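Side-chain contacts in alcohol dehydrogenase, zinc-containing (Streptococcus pneumoniae serotype 2, PDB 5YLN), which probably catalyses the NAD-dependent oxidation of alcohols to aldehydes or ketones, as a zinc-containing member of the alcohol dehydrogenase family: residues A[139-144]-A[304-309]; A[176-181]-A[255-260]; A[189-192]-A[198-201]; A[206-211]-A[338-343]; A[228-233]-A[259-264]. One frame throughout, in Å; residues are numbered along the deposited sequence.

Contact 1: residues A[139-144]-A[304-309]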
# COMPACT_ATOMS: atom_id res chain seq x y z
N HIS A 139 -31.70 -6.30 -6.59
CA HIS A 139 -32.78 -7.26 -6.49
C HIS A 139 -32.34 -8.47 -5.67
O HIS A 139 -31.23 -8.96 -5.84
CB HIS A 139 -33.22 -7.70 -7.89
CG HIS A 139 -33.96 -6.64 -8.65
ND1 HIS A 139 -35.26 -6.27 -8.33
CD2 HIS A 139 -33.59 -5.87 -9.70
CE1 HIS A 139 -35.65 -5.32 -9.16
NE2 HIS A 139 -34.66 -5.06 -10.00
N THR A 140 -33.20 -8.93 -4.75
CA THR A 140 -32.61 -9.99 -3.94
C THR A 140 -32.94 -11.37 -4.50
O THR A 140 -34.08 -11.62 -4.91
CB THR A 140 -33.09 -9.90 -2.50
OG1 THR A 140 -34.52 -9.92 -2.46
CG2 THR A 140 -32.57 -8.63 -1.83
N PRO A 141 -31.97 -12.29 -4.52
CA PRO A 141 -32.27 -13.68 -4.89
C PRO A 141 -33.15 -14.33 -3.84
O PRO A 141 -32.98 -14.11 -2.64
CB PRO A 141 -30.89 -14.34 -4.95
CG PRO A 141 -29.89 -13.22 -4.99
CD PRO A 141 -30.53 -12.08 -4.26
N GLU A 142 -34.11 -15.14 -4.30
CA GLU A 142 -35.03 -15.81 -3.38
C GLU A 142 -34.36 -16.94 -2.61
O GLU A 142 -34.96 -17.47 -1.67
CB GLU A 142 -36.25 -16.36 -4.13
CG GLU A 142 -37.13 -15.31 -4.79
CD GLU A 142 -38.46 -15.86 -5.26
OE1 GLU A 142 -38.97 -16.81 -4.61
OE2 GLU A 142 -39.00 -15.36 -6.28
N ASP A 143 -33.14 -17.33 -2.98
CA ASP A 143 -32.46 -18.44 -2.33
C ASP A 143 -31.80 -18.06 -1.01
O ASP A 143 -31.46 -18.95 -0.21
CB ASP A 143 -31.41 -19.02 -3.29
CG ASP A 143 -30.79 -20.31 -2.78
OD1 ASP A 143 -31.49 -21.07 -2.06
OD2 ASP A 143 -29.61 -20.56 -3.09
N LEU A 144 -31.60 -16.77 -0.75
CA LEU A 144 -30.84 -16.34 0.41
C LEU A 144 -31.77 -15.90 1.53
O LEU A 144 -32.84 -15.33 1.30
CB LEU A 144 -29.87 -15.22 0.04
CG LEU A 144 -28.71 -15.59 -0.89
CD1 LEU A 144 -27.72 -14.44 -1.05
CD2 LEU A 144 -28.00 -16.85 -0.40
N GLN A 304 -20.93 -9.96 -7.27
CA GLN A 304 -20.10 -11.16 -7.20
C GLN A 304 -20.32 -11.90 -5.89
O GLN A 304 -20.34 -13.14 -5.87
CB GLN A 304 -18.62 -10.78 -7.40
CG GLN A 304 -17.63 -11.94 -7.28
CD GLN A 304 -16.15 -11.50 -7.30
OE1 GLN A 304 -15.81 -10.36 -6.95
NE2 GLN A 304 -15.27 -12.42 -7.72
N LEU A 305 -20.52 -11.17 -4.79
CA LEU A 305 -20.78 -11.83 -3.52
C LEU A 305 -22.13 -12.50 -3.51
O LEU A 305 -22.29 -13.58 -2.94
CB LEU A 305 -20.69 -10.83 -2.35
CG LEU A 305 -19.33 -10.20 -2.03
CD1 LEU A 305 -19.53 -9.03 -1.06
CD2 LEU A 305 -18.38 -11.22 -1.44
N LEU A 306 -23.14 -11.87 -4.12
CA LEU A 306 -24.43 -12.52 -4.28
C LEU A 306 -24.30 -13.84 -5.03
O LEU A 306 -24.86 -14.87 -4.61
CB LEU A 306 -25.40 -11.59 -5.01
CG LEU A 306 -26.01 -10.41 -4.24
CD1 LEU A 306 -26.65 -9.46 -5.24
CD2 LEU A 306 -27.05 -10.90 -3.23
N LYS A 307 -23.53 -13.85 -6.13
CA LYS A 307 -23.29 -15.09 -6.86
C LYS A 307 -22.58 -16.11 -5.98
O LYS A 307 -23.00 -17.27 -5.89
CB LYS A 307 -22.48 -14.81 -8.13
CG LYS A 307 -23.21 -14.06 -9.24
CD LYS A 307 -22.41 -14.18 -10.56
CE LYS A 307 -22.75 -13.09 -11.56
NZ LYS A 307 -21.51 -12.59 -12.24
N ALA A 308 -21.51 -15.68 -5.30
CA ALA A 308 -20.75 -16.58 -4.44
C ALA A 308 -21.51 -17.00 -3.17
O ALA A 308 -20.95 -17.80 -2.41
CB ALA A 308 -19.40 -15.94 -4.06
N LEU A 309 -22.74 -16.52 -2.93
CA LEU A 309 -23.54 -16.95 -1.79
C LEU A 309 -24.72 -17.84 -2.16
O LEU A 309 -25.08 -18.72 -1.37
CB LEU A 309 -24.09 -15.73 -1.03
CG LEU A 309 -23.14 -14.87 -0.21
CD1 LEU A 309 -23.94 -13.91 0.66
CD2 LEU A 309 -22.16 -15.72 0.62

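Contact 2: residues A[176-181]-A[255-260]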
# COMPACT_ATOMS: atom_id res chain seq x y z
N ALA A 176 -3.24 -13.40 8.73
CA ALA A 176 -3.64 -13.16 10.11
C ALA A 176 -4.70 -12.08 10.11
O ALA A 176 -4.62 -11.10 9.36
CB ALA A 176 -2.45 -12.72 10.98
N ILE A 177 -5.72 -12.26 10.94
CA ILE A 177 -6.77 -11.26 11.13
C ILE A 177 -6.68 -10.76 12.56
O ILE A 177 -6.67 -11.56 13.51
CB ILE A 177 -8.15 -11.84 10.78
CG1 ILE A 177 -8.14 -12.27 9.31
CG2 ILE A 177 -9.25 -10.80 10.99
CD1 ILE A 177 -9.34 -13.11 8.90
N ILE A 178 -6.53 -9.45 12.72
CA ILE A 178 -6.36 -8.82 14.02
C ILE A 178 -7.70 -8.22 14.41
O ILE A 178 -8.10 -7.16 13.90
CB ILE A 178 -5.26 -7.76 14.01
CG1 ILE A 178 -4.03 -8.30 13.27
CG2 ILE A 178 -4.89 -7.38 15.44
CD1 ILE A 178 -3.47 -9.55 13.87
N GLY A 179 -8.39 -8.89 15.31
CA GLY A 179 -9.65 -8.39 15.79
C GLY A 179 -10.74 -9.34 15.36
O GLY A 179 -11.02 -9.46 14.16
N SER A 180 -11.32 -10.03 16.33
CA SER A 180 -12.29 -11.08 16.08
C SER A 180 -13.72 -10.62 16.33
O SER A 180 -14.59 -11.46 16.57
CB SER A 180 -11.95 -12.30 16.95
OG SER A 180 -12.50 -13.49 16.42
N GLY A 181 -13.98 -9.31 16.29
CA GLY A 181 -15.33 -8.79 16.31
C GLY A 181 -16.02 -9.02 14.98
O GLY A 181 -15.54 -9.79 14.14
N PHE A 255 -2.75 -1.74 14.80
CA PHE A 255 -1.92 -1.39 13.66
C PHE A 255 -0.47 -1.73 13.95
O PHE A 255 0.24 -2.23 13.07
CB PHE A 255 -2.03 0.09 13.30
CG PHE A 255 -1.11 0.49 12.16
CD1 PHE A 255 -1.49 0.30 10.83
CD2 PHE A 255 0.15 1.02 12.42
CE1 PHE A 255 -0.65 0.64 9.79
CE2 PHE A 255 1.00 1.37 11.37
CZ PHE A 255 0.59 1.17 10.06
N ASP A 256 -0.02 -1.49 15.18
CA ASP A 256 1.36 -1.77 15.52
C ASP A 256 1.65 -3.27 15.47
O ASP A 256 2.71 -3.68 14.98
CB ASP A 256 1.68 -1.21 16.90
CG ASP A 256 3.12 -1.45 17.28
OD1 ASP A 256 4.01 -0.99 16.54
OD2 ASP A 256 3.36 -2.11 18.32
N PHE A 257 0.73 -4.09 15.98
CA PHE A 257 0.87 -5.54 15.91
C PHE A 257 1.02 -6.00 14.45
O PHE A 257 1.91 -6.78 14.12
CB PHE A 257 -0.34 -6.20 16.56
CG PHE A 257 -0.18 -7.66 16.83
CD1 PHE A 257 0.39 -8.11 18.01
CD2 PHE A 257 -0.62 -8.60 15.91
CE1 PHE A 257 0.53 -9.48 18.26
CE2 PHE A 257 -0.49 -9.95 16.15
CZ PHE A 257 0.09 -10.39 17.31
N CYS A 258 0.14 -5.50 13.58
CA CYS A 258 0.17 -5.88 12.17
C CYS A 258 1.53 -5.61 11.55
O CYS A 258 2.03 -6.42 10.76
CB CYS A 258 -0.91 -5.12 11.40
SG CYS A 258 -2.54 -5.82 11.61
N GLN A 259 2.15 -4.47 11.89
CA GLN A 259 3.39 -4.13 11.21
C GLN A 259 4.56 -4.95 11.76
O GLN A 259 5.59 -5.05 11.10
CB GLN A 259 3.66 -2.62 11.28
CG GLN A 259 4.09 -2.08 12.60
CD GLN A 259 4.38 -0.58 12.54
OE1 GLN A 259 4.60 -0.01 11.46
NE2 GLN A 259 4.38 0.07 13.71
N LYS A 260 4.38 -5.58 12.92
CA LYS A 260 5.41 -6.46 13.47
C LYS A 260 5.37 -7.89 12.92
O LYS A 260 6.36 -8.61 13.05
CB LYS A 260 5.29 -6.47 14.99
CG LYS A 260 5.67 -5.13 15.60
CD LYS A 260 6.11 -5.28 17.05
CE LYS A 260 6.96 -4.10 17.53
NZ LYS A 260 6.51 -2.81 16.94

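Contact 3: residues A[189-192]-A[198-201]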
# COMPACT_ATOMS: atom_id res chain seq x y z
N LEU A 189 -14.67 -15.05 6.85
CA LEU A 189 -15.53 -15.84 5.98
C LEU A 189 -15.15 -15.65 4.51
O LEU A 189 -15.07 -16.62 3.75
CB LEU A 189 -17.00 -15.47 6.19
CG LEU A 189 -17.56 -15.86 7.56
CD1 LEU A 189 -18.96 -15.33 7.70
CD2 LEU A 189 -17.53 -17.36 7.74
N THR A 190 -14.95 -14.41 4.09
CA THR A 190 -14.68 -14.18 2.68
C THR A 190 -13.24 -14.49 2.29
O THR A 190 -12.98 -14.75 1.11
CB THR A 190 -15.03 -12.73 2.30
OG1 THR A 190 -14.22 -11.81 3.04
CG2 THR A 190 -16.51 -12.46 2.58
N ALA A 191 -12.30 -14.48 3.25
CA ALA A 191 -10.93 -14.89 2.92
C ALA A 191 -10.89 -16.34 2.50
O ALA A 191 -9.95 -16.76 1.81
CB ALA A 191 -9.98 -14.69 4.10
N GLN A 192 -11.84 -17.15 2.97
CA GLN A 192 -11.85 -18.56 2.61
C GLN A 192 -12.26 -18.79 1.16
O GLN A 192 -12.05 -19.90 0.66
CB GLN A 192 -12.75 -19.33 3.57
CG GLN A 192 -12.16 -19.42 4.95
CD GLN A 192 -13.15 -19.87 6.03
OE1 GLN A 192 -13.43 -21.06 6.17
NE2 GLN A 192 -13.66 -18.92 6.81
N LYS A 198 -3.15 -20.65 5.84
CA LYS A 198 -3.27 -20.33 7.26
C LYS A 198 -4.14 -19.10 7.42
O LYS A 198 -3.94 -18.08 6.76
CB LYS A 198 -1.90 -20.09 7.89
CG LYS A 198 -1.08 -21.35 8.06
CD LYS A 198 0.16 -21.12 8.89
CE LYS A 198 0.79 -22.45 9.26
NZ LYS A 198 1.26 -23.20 8.07
N LEU A 199 -5.13 -19.23 8.30
CA LEU A 199 -6.02 -18.15 8.69
C LEU A 199 -5.90 -18.06 10.20
O LEU A 199 -6.54 -18.83 10.93
CB LEU A 199 -7.46 -18.43 8.28
CG LEU A 199 -7.89 -17.92 6.92
CD1 LEU A 199 -9.26 -18.52 6.59
CD2 LEU A 199 -7.96 -16.43 6.96
N ILE A 200 -5.08 -17.13 10.66
CA ILE A 200 -4.73 -17.01 12.06
C ILE A 200 -5.57 -15.87 12.65
O ILE A 200 -5.42 -14.71 12.26
CB ILE A 200 -3.22 -16.75 12.22
CG1 ILE A 200 -2.45 -17.81 11.42
CG2 ILE A 200 -2.84 -16.72 13.69
CD1 ILE A 200 -1.01 -17.45 11.09
N MET A 201 -6.48 -16.20 13.56
CA MET A 201 -7.24 -15.16 14.24
C MET A 201 -6.49 -14.73 15.49
O MET A 201 -6.06 -15.58 16.28
CB MET A 201 -8.65 -15.62 14.61
CG MET A 201 -9.58 -14.48 15.08
SD MET A 201 -10.23 -13.44 13.72
CE MET A 201 -10.26 -14.66 12.47

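Contact 4: residues A[206-211]-A[338-343]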
# COMPACT_ATOMS: atom_id res chain seq x y z
N ASP A 206 -10.96 -15.02 24.45
CA ASP A 206 -10.94 -16.41 24.00
C ASP A 206 -12.30 -16.86 23.44
O ASP A 206 -12.34 -17.75 22.59
CB ASP A 206 -10.51 -17.34 25.12
CG ASP A 206 -10.37 -18.77 24.65
OD1 ASP A 206 -9.48 -19.02 23.81
OD2 ASP A 206 -11.16 -19.63 25.11
N ASN A 207 -13.40 -16.26 23.91
CA ASN A 207 -14.71 -16.60 23.37
C ASN A 207 -14.79 -16.24 21.89
O ASN A 207 -15.27 -17.02 21.06
CB ASN A 207 -15.81 -15.90 24.15
CG ASN A 207 -16.01 -16.49 25.55
OD1 ASN A 207 -15.53 -17.59 25.84
ND2 ASN A 207 -16.74 -15.77 26.41
N ARG A 208 -14.32 -15.04 21.54
CA ARG A 208 -14.32 -14.63 20.14
C ARG A 208 -13.37 -15.49 19.30
O ARG A 208 -13.69 -15.85 18.16
CB ARG A 208 -13.98 -13.14 20.04
CG ARG A 208 -15.02 -12.22 20.74
CD ARG A 208 -14.97 -10.79 20.21
NE ARG A 208 -13.71 -10.13 20.57
CZ ARG A 208 -13.50 -9.50 21.73
NH1 ARG A 208 -14.47 -9.42 22.65
NH2 ARG A 208 -12.31 -8.93 21.98
N LEU A 209 -12.20 -15.85 19.86
CA LEU A 209 -11.29 -16.74 19.13
C LEU A 209 -11.91 -18.11 18.90
O LEU A 209 -11.76 -18.69 17.81
CB LEU A 209 -9.95 -16.86 19.88
CG LEU A 209 -8.99 -15.66 19.85
CD1 LEU A 209 -7.75 -15.90 20.71
CD2 LEU A 209 -8.59 -15.27 18.44
N GLU A 210 -12.62 -18.65 19.89
CA GLU A 210 -13.31 -19.93 19.72
C GLU A 210 -14.36 -19.84 18.62
O GLU A 210 -14.49 -20.76 17.81
CB GLU A 210 -13.95 -20.37 21.03
CG GLU A 210 -13.02 -21.15 21.94
CD GLU A 210 -12.53 -22.44 21.30
OE1 GLU A 210 -13.36 -23.31 20.94
OE2 GLU A 210 -11.30 -22.59 21.15
N THR A 211 -15.11 -18.74 18.57
CA THR A 211 -16.05 -18.55 17.47
C THR A 211 -15.31 -18.48 16.13
O THR A 211 -15.79 -18.98 15.11
CB THR A 211 -16.88 -17.29 17.71
OG1 THR A 211 -17.62 -17.41 18.94
CG2 THR A 211 -17.86 -17.04 16.56
N LYS A 338 -22.72 -4.14 24.35
CA LYS A 338 -22.17 -5.03 25.37
C LYS A 338 -22.05 -6.45 24.82
O LYS A 338 -22.30 -7.43 25.52
CB LYS A 338 -23.04 -5.02 26.62
CG LYS A 338 -23.24 -3.66 27.24
CD LYS A 338 -22.23 -3.41 28.35
CE LYS A 338 -22.91 -2.87 29.60
NZ LYS A 338 -23.55 -1.56 29.31
N ALA A 339 -21.64 -6.54 23.55
CA ALA A 339 -21.67 -7.79 22.80
C ALA A 339 -20.99 -8.93 23.56
O ALA A 339 -21.50 -10.06 23.57
CB ALA A 339 -21.02 -7.57 21.44
N ALA A 340 -19.86 -8.65 24.22
CA ALA A 340 -19.14 -9.70 24.95
C ALA A 340 -20.00 -10.34 26.05
O ALA A 340 -19.95 -11.56 26.24
CB ALA A 340 -17.84 -9.12 25.54
N ASP A 341 -20.80 -9.54 26.76
CA ASP A 341 -21.68 -10.10 27.80
C ASP A 341 -22.68 -11.09 27.22
O ASP A 341 -23.08 -12.04 27.91
CB ASP A 341 -22.44 -8.99 28.53
CG ASP A 341 -21.53 -7.95 29.17
OD1 ASP A 341 -20.29 -8.04 28.99
OD2 ASP A 341 -22.06 -7.04 29.85
N HIS A 342 -23.11 -10.89 25.97
CA HIS A 342 -24.15 -11.69 25.35
C HIS A 342 -23.65 -12.63 24.27
O HIS A 342 -24.48 -13.28 23.61
CB HIS A 342 -25.24 -10.79 24.75
CG HIS A 342 -25.79 -9.79 25.72
ND1 HIS A 342 -25.24 -8.53 25.89
CD2 HIS A 342 -26.82 -9.87 26.59
CE1 HIS A 342 -25.91 -7.89 26.82
NE2 HIS A 342 -26.88 -8.67 27.26
N HIS A 343 -22.34 -12.73 24.05
CA HIS A 343 -21.79 -13.52 22.95
C HIS A 343 -22.44 -13.12 21.63
O HIS A 343 -22.74 -13.96 20.78
CB HIS A 343 -21.95 -15.03 23.21
CG HIS A 343 -21.36 -15.49 24.51
ND1 HIS A 343 -21.91 -16.51 25.26
CD2 HIS A 343 -20.27 -15.06 25.21
CE1 HIS A 343 -21.19 -16.70 26.35
NE2 HIS A 343 -20.19 -15.83 26.34

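Contact 5: residues A[228-233]-A[259-264]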
# COMPACT_ATOMS: atom_id res chain seq x y z
N LYS A 228 4.71 -12.83 23.01
CA LYS A 228 4.50 -14.26 22.83
C LYS A 228 3.64 -14.54 21.60
O LYS A 228 3.83 -15.55 20.92
CB LYS A 228 3.89 -14.83 24.11
CG LYS A 228 3.49 -16.29 24.03
CD LYS A 228 2.74 -16.66 25.31
CE LYS A 228 1.88 -17.90 25.10
NZ LYS A 228 0.83 -17.72 24.03
N ALA A 229 2.68 -13.65 21.31
CA ALA A 229 1.84 -13.81 20.13
C ALA A 229 2.65 -13.62 18.85
O ALA A 229 2.50 -14.38 17.89
CB ALA A 229 0.68 -12.81 20.16
N ILE A 230 3.48 -12.57 18.82
CA ILE A 230 4.35 -12.29 17.68
C ILE A 230 5.27 -13.48 17.42
O ILE A 230 5.38 -13.96 16.29
CB ILE A 230 5.13 -10.99 17.91
CG1 ILE A 230 4.15 -9.80 17.94
CG2 ILE A 230 6.19 -10.78 16.84
CD1 ILE A 230 4.71 -8.51 18.56
N LYS A 231 5.93 -13.98 18.48
CA LYS A 231 6.72 -15.20 18.35
C LYS A 231 5.91 -16.33 17.73
O LYS A 231 6.32 -16.95 16.76
CB LYS A 231 7.24 -15.65 19.72
CG LYS A 231 8.47 -14.92 20.21
CD LYS A 231 9.16 -15.74 21.31
CE LYS A 231 9.60 -14.88 22.48
NZ LYS A 231 10.48 -13.76 22.05
N GLU A 232 4.72 -16.58 18.29
CA GLU A 232 3.90 -17.68 17.85
C GLU A 232 3.52 -17.54 16.38
O GLU A 232 3.49 -18.52 15.64
CB GLU A 232 2.65 -17.77 18.73
CG GLU A 232 1.68 -18.85 18.31
CD GLU A 232 0.64 -19.13 19.37
OE1 GLU A 232 0.71 -18.50 20.46
OE2 GLU A 232 -0.25 -19.98 19.10
N ILE A 233 3.25 -16.31 15.94
CA ILE A 233 2.88 -16.13 14.54
C ILE A 233 4.09 -16.35 13.64
O ILE A 233 3.97 -16.93 12.55
CB ILE A 233 2.23 -14.75 14.34
CG1 ILE A 233 0.84 -14.75 14.99
CG2 ILE A 233 2.14 -14.39 12.85
CD1 ILE A 233 0.22 -13.38 15.14
N GLN A 259 2.15 -4.47 11.89
CA GLN A 259 3.39 -4.13 11.21
C GLN A 259 4.56 -4.95 11.76
O GLN A 259 5.59 -5.05 11.10
CB GLN A 259 3.66 -2.62 11.28
CG GLN A 259 4.09 -2.08 12.60
CD GLN A 259 4.38 -0.58 12.54
OE1 GLN A 259 4.60 -0.01 11.46
NE2 GLN A 259 4.38 0.07 13.71
N LYS A 260 4.38 -5.58 12.92
CA LYS A 260 5.41 -6.46 13.47
C LYS A 260 5.37 -7.89 12.92
O LYS A 260 6.36 -8.61 13.05
CB LYS A 260 5.29 -6.47 14.99
CG LYS A 260 5.67 -5.13 15.60
CD LYS A 260 6.11 -5.28 17.05
CE LYS A 260 6.96 -4.10 17.53
NZ LYS A 260 6.51 -2.81 16.94
N ILE A 261 4.27 -8.32 12.31
CA ILE A 261 4.14 -9.71 11.89
C ILE A 261 4.12 -9.88 10.39
O ILE A 261 4.17 -11.02 9.90
CB ILE A 261 2.88 -10.37 12.50
CG1 ILE A 261 1.60 -9.65 12.05
CG2 ILE A 261 3.01 -10.41 14.01
CD1 ILE A 261 0.29 -10.50 12.13
N ILE A 262 4.06 -8.78 9.63
CA ILE A 262 3.96 -8.87 8.20
C ILE A 262 5.32 -9.28 7.63
O ILE A 262 6.37 -8.84 8.10
CB ILE A 262 3.47 -7.53 7.63
CG1 ILE A 262 3.00 -7.71 6.19
CG2 ILE A 262 4.51 -6.43 7.78
CD1 ILE A 262 1.79 -8.61 6.07
N GLY A 263 5.30 -10.19 6.65
CA GLY A 263 6.52 -10.66 6.05
C GLY A 263 6.90 -9.89 4.81
O GLY A 263 6.15 -9.02 4.36
N VAL A 264 8.09 -10.22 4.27
CA VAL A 264 8.51 -9.68 2.98
C VAL A 264 7.40 -9.88 1.96
O VAL A 264 6.84 -10.97 1.84
CB VAL A 264 9.81 -10.33 2.50
CG1 VAL A 264 10.06 -9.94 1.05
CG2 VAL A 264 10.99 -9.93 3.37

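Contact 1: residues A[139-144]-A[304-309]
Leu144 meets the helix 302-310 with both ends of its fork. Its CD1 rests against the side-chain root of Leu309, 3.9 Å from Leu309 CB, while the other methyl, CD2, lies over the backbone and comes within 3.6 Å of the carbonyl oxygen Leu309 O. The two leucine side chains cross at about a right angle, so Leu144 reaches across Leu309 rather than running beside it. CG of Leu144 lies beside the backbone N (chi1 -68°), and from there the fork puts one methyl at the Leu309 side chain and the other at its carbonyl. A turn of helix earlier, Leu306 extends a single methyl to the loop: Leu306 CD2 lies 3.8 Å from Pro141 CD and slightly farther from CG of the same ring, again in a perpendicular crossing. That methyl also approaches the Leu144 fork, at 4.2 Å from Leu144 CD1, and so closes a small apolar patch of four residues. Leu149 of the helix 146-151 touches both Leu144 and Leu306 and carries this patch further into the protein. The other side is looser and more polar. Glu142 and Asp143, the central residues of the turn, are exposed; Asp143 is poorly ordered, and its carboxylate has a weak hydrogen bond to His312. Farther back, His139 turns its ring away to stack with Phe80. The arrangement is a type I beta turn whose first and last residues, Pro141 and Leu144, pack against helix 302-310, joining it to the loop after strand 137-139.

Contact 2: residues A[176-181]-A[255-260]
Ile178 bridges two neighbouring side chains of the helix 252-261, touching each with a different atom. Its CG1 sits against the sulfur of Cys258, with Ile178 CG1 to Cys258 SG only 3.3 Å, a tight approach for an aliphatic carbon and a thiol. One bond farther out, Ile178 CD1 meets the Phe257 ring at 3.6 Å from Phe257 CD2 and 3.8 Å from Phe257 CE2, approaching that ring bond at a slant. The bend of the isoleucine makes this double contact possible: chi1 of -45° and chi2 of -59° fold CD1 to the side, instead of extending it straight ahead. On the helix, Phe257 has its CG opposite the backbone N (chi1 -167°), which sends the ring toward the strand. All three side chains are buried. Beyond this shell, the far side of the helix is held by polar contacts: Gln259 NE2 gives a nearly straight bond to Asp256 OD1, 3.0 Å long, on the lone pair turned away from the other carboxylate oxygen. Lys260 NZ adds a weaker salt bridge to the same oxygen. Strand 174-178 runs into the glycine-rich turn of Gly179 and Gly181, consistent with a Rossmann-type nucleotide-binding turn. The strand lies between 198-203 and 242-247 in the parallel sheet; Val202 touches both Ile178 and Phe257, Ala245 supports Cys258, and helix 226-236 closes over the Phe257 ring.

Contact 3: residues A[189-192]-A[198-201]
Leu199 and the end of the helix 182-191 meet inside a beta-alpha-beta unit, made of strand 174-178, helix 182-191 and strand 198-203, the first such unit of the Rossmann-type domain. Here the chain has just left the helix and, after a short connection, enters the second strand, where Leu199 points back at the helix end. Leu199 divides its fork between two consecutive residues. CD2 faces the methyl of Ala191, with Leu199 CD2 to Ala191 CB at 3.9 Å; the nearest CA atoms of helix and strand, those of Ala191 and Leu199, are 8.2 Å apart. The other branch turns to the aliphatic part of Gln192. The leucine torsion is displaced from the usual staggered value, chi1 -91°, and in this setting the two methyls reach Ala191 and Gln192 separately. Val175 and Ile177 of the adjacent strand pack on Leu199 as well, and Val164 of helix 157-165 touches Ala191, so this part is buried. Gln192 is at the margin and partly exposed. The polar atoms of its amide turn to other partners: NE2 is hydrogen-bonded to Leu188 O, one helical turn back, and to Phe215 O, so two carbonyls fix the amide nitrogen. The closest approach is made by the methylene part of the chain, where Leu199 CD1 lies 3.5 Å from Gln192 CG.

Contact 4: residues A[206-211]-A[338-343]
Asn207 and His343 provide the polar encounter of this small surface contact. The amide nitrogen comes obliquely to the NE2-CD2 bond of the imidazole: Asn207 ND2 is 3.5 Å from His343 NE2 and 3.8 Å from His343 CD2. The angle is too poor for a hydrogen bond, and the amide and ring planes stand almost perpendicular, 89° apart. His343 has positive phi and follows the weakly bonded helix 339-342 in a Schellman motif. The second touch is a loose van der Waals one: Arg208 NH1, at the guanidinium edge, lies 4.4 Å from Ala340 CB. The hydrogen bonds near the contact stay within one segment or go to residues outside both. Thr211 OG1 donates to Asn207 O, which also takes the backbone N-H of Thr211 from the opposite face of its carbonyl plane. In the other segment, His342 ND1 donates to Lys338 O from above the carbonyl plane, at 3.2 Å. Helix 206-214 follows strand 198-203 of the parallel, Rossmann-type sheet, whereas helix 339-342 precedes strand 347-350 of the mixed sheet, so the contact spans the two domains at the surface. With Asn207 and His343 not hydrogen-bonded to each other, and the charge of Arg208 directed to salt bridges with Asp203 and Asp205, the segments meet only by light van der Waals contact.

Contact 5: residues A[228-233]-A[259-264]
Ile230 lays its terminal methyl over the aliphatic chain of Lys260, with Ile230 CD1 3.8 Å from Lys260 CD and 4.2 Å from Lys260 CB. Nearer its root, Ile230 CG1 meets Ile261 CG2 at 4.1 Å, so one isoleucine spans two consecutive residues at the end of the helix 252-261. One turn later Ile233 meets a different part of Ile261: its branch methyl, Ile233 CG2, lies 4.1 Å from Ile261 CB, and the two terminal methyls, Ile233 CD1 and Ile261 CD1, are 4.2 Å apart. Ile261 holds CG1 between its backbone N and carbonyl carbon (chi1 61°), which leaves CG2 to face Ile230 while CD1 extends to Ile233. Val242, in the adjacent strand, touches both Ile233 and Ile261, and Phe257 fills in against Ile230 and Ile233. Lys260 adds only its carbon chain here, its ammonium group having Asp256 as partner. Hydrophobic contact of branched side chains thus joins helix 226-236 to helix 252-261, with Ile233 and Ile261 buried and the exposed Lys260 contributing its methylenes at the rim.

In the fold
Contacts 2, 3 and 5 gather in the Rossmann-type domain, on the parallel sheet and its helices. Contacts 2 and 5 have centres about 9 Å apart and share helix 252-261, with Phe257 packing on Ile230 and Ile233; contacts 2 and 3 lie about 13 Å apart, centre to centre, on adjoining strands 174-178 and 198-203. Contact 4 touches contact 2 through Arg208 and Ser180, and contact 3 through Leu209 and Met201. Contact 1 touches none of the others; its nearest atoms come within about 5 Å of contact 3. Along the chain, contacts 2, 3 and 5 are nested within the loop closed by contact 1, whereas contact 4 crosses it and links the Rossmann-type domain to the mixed-sheet side.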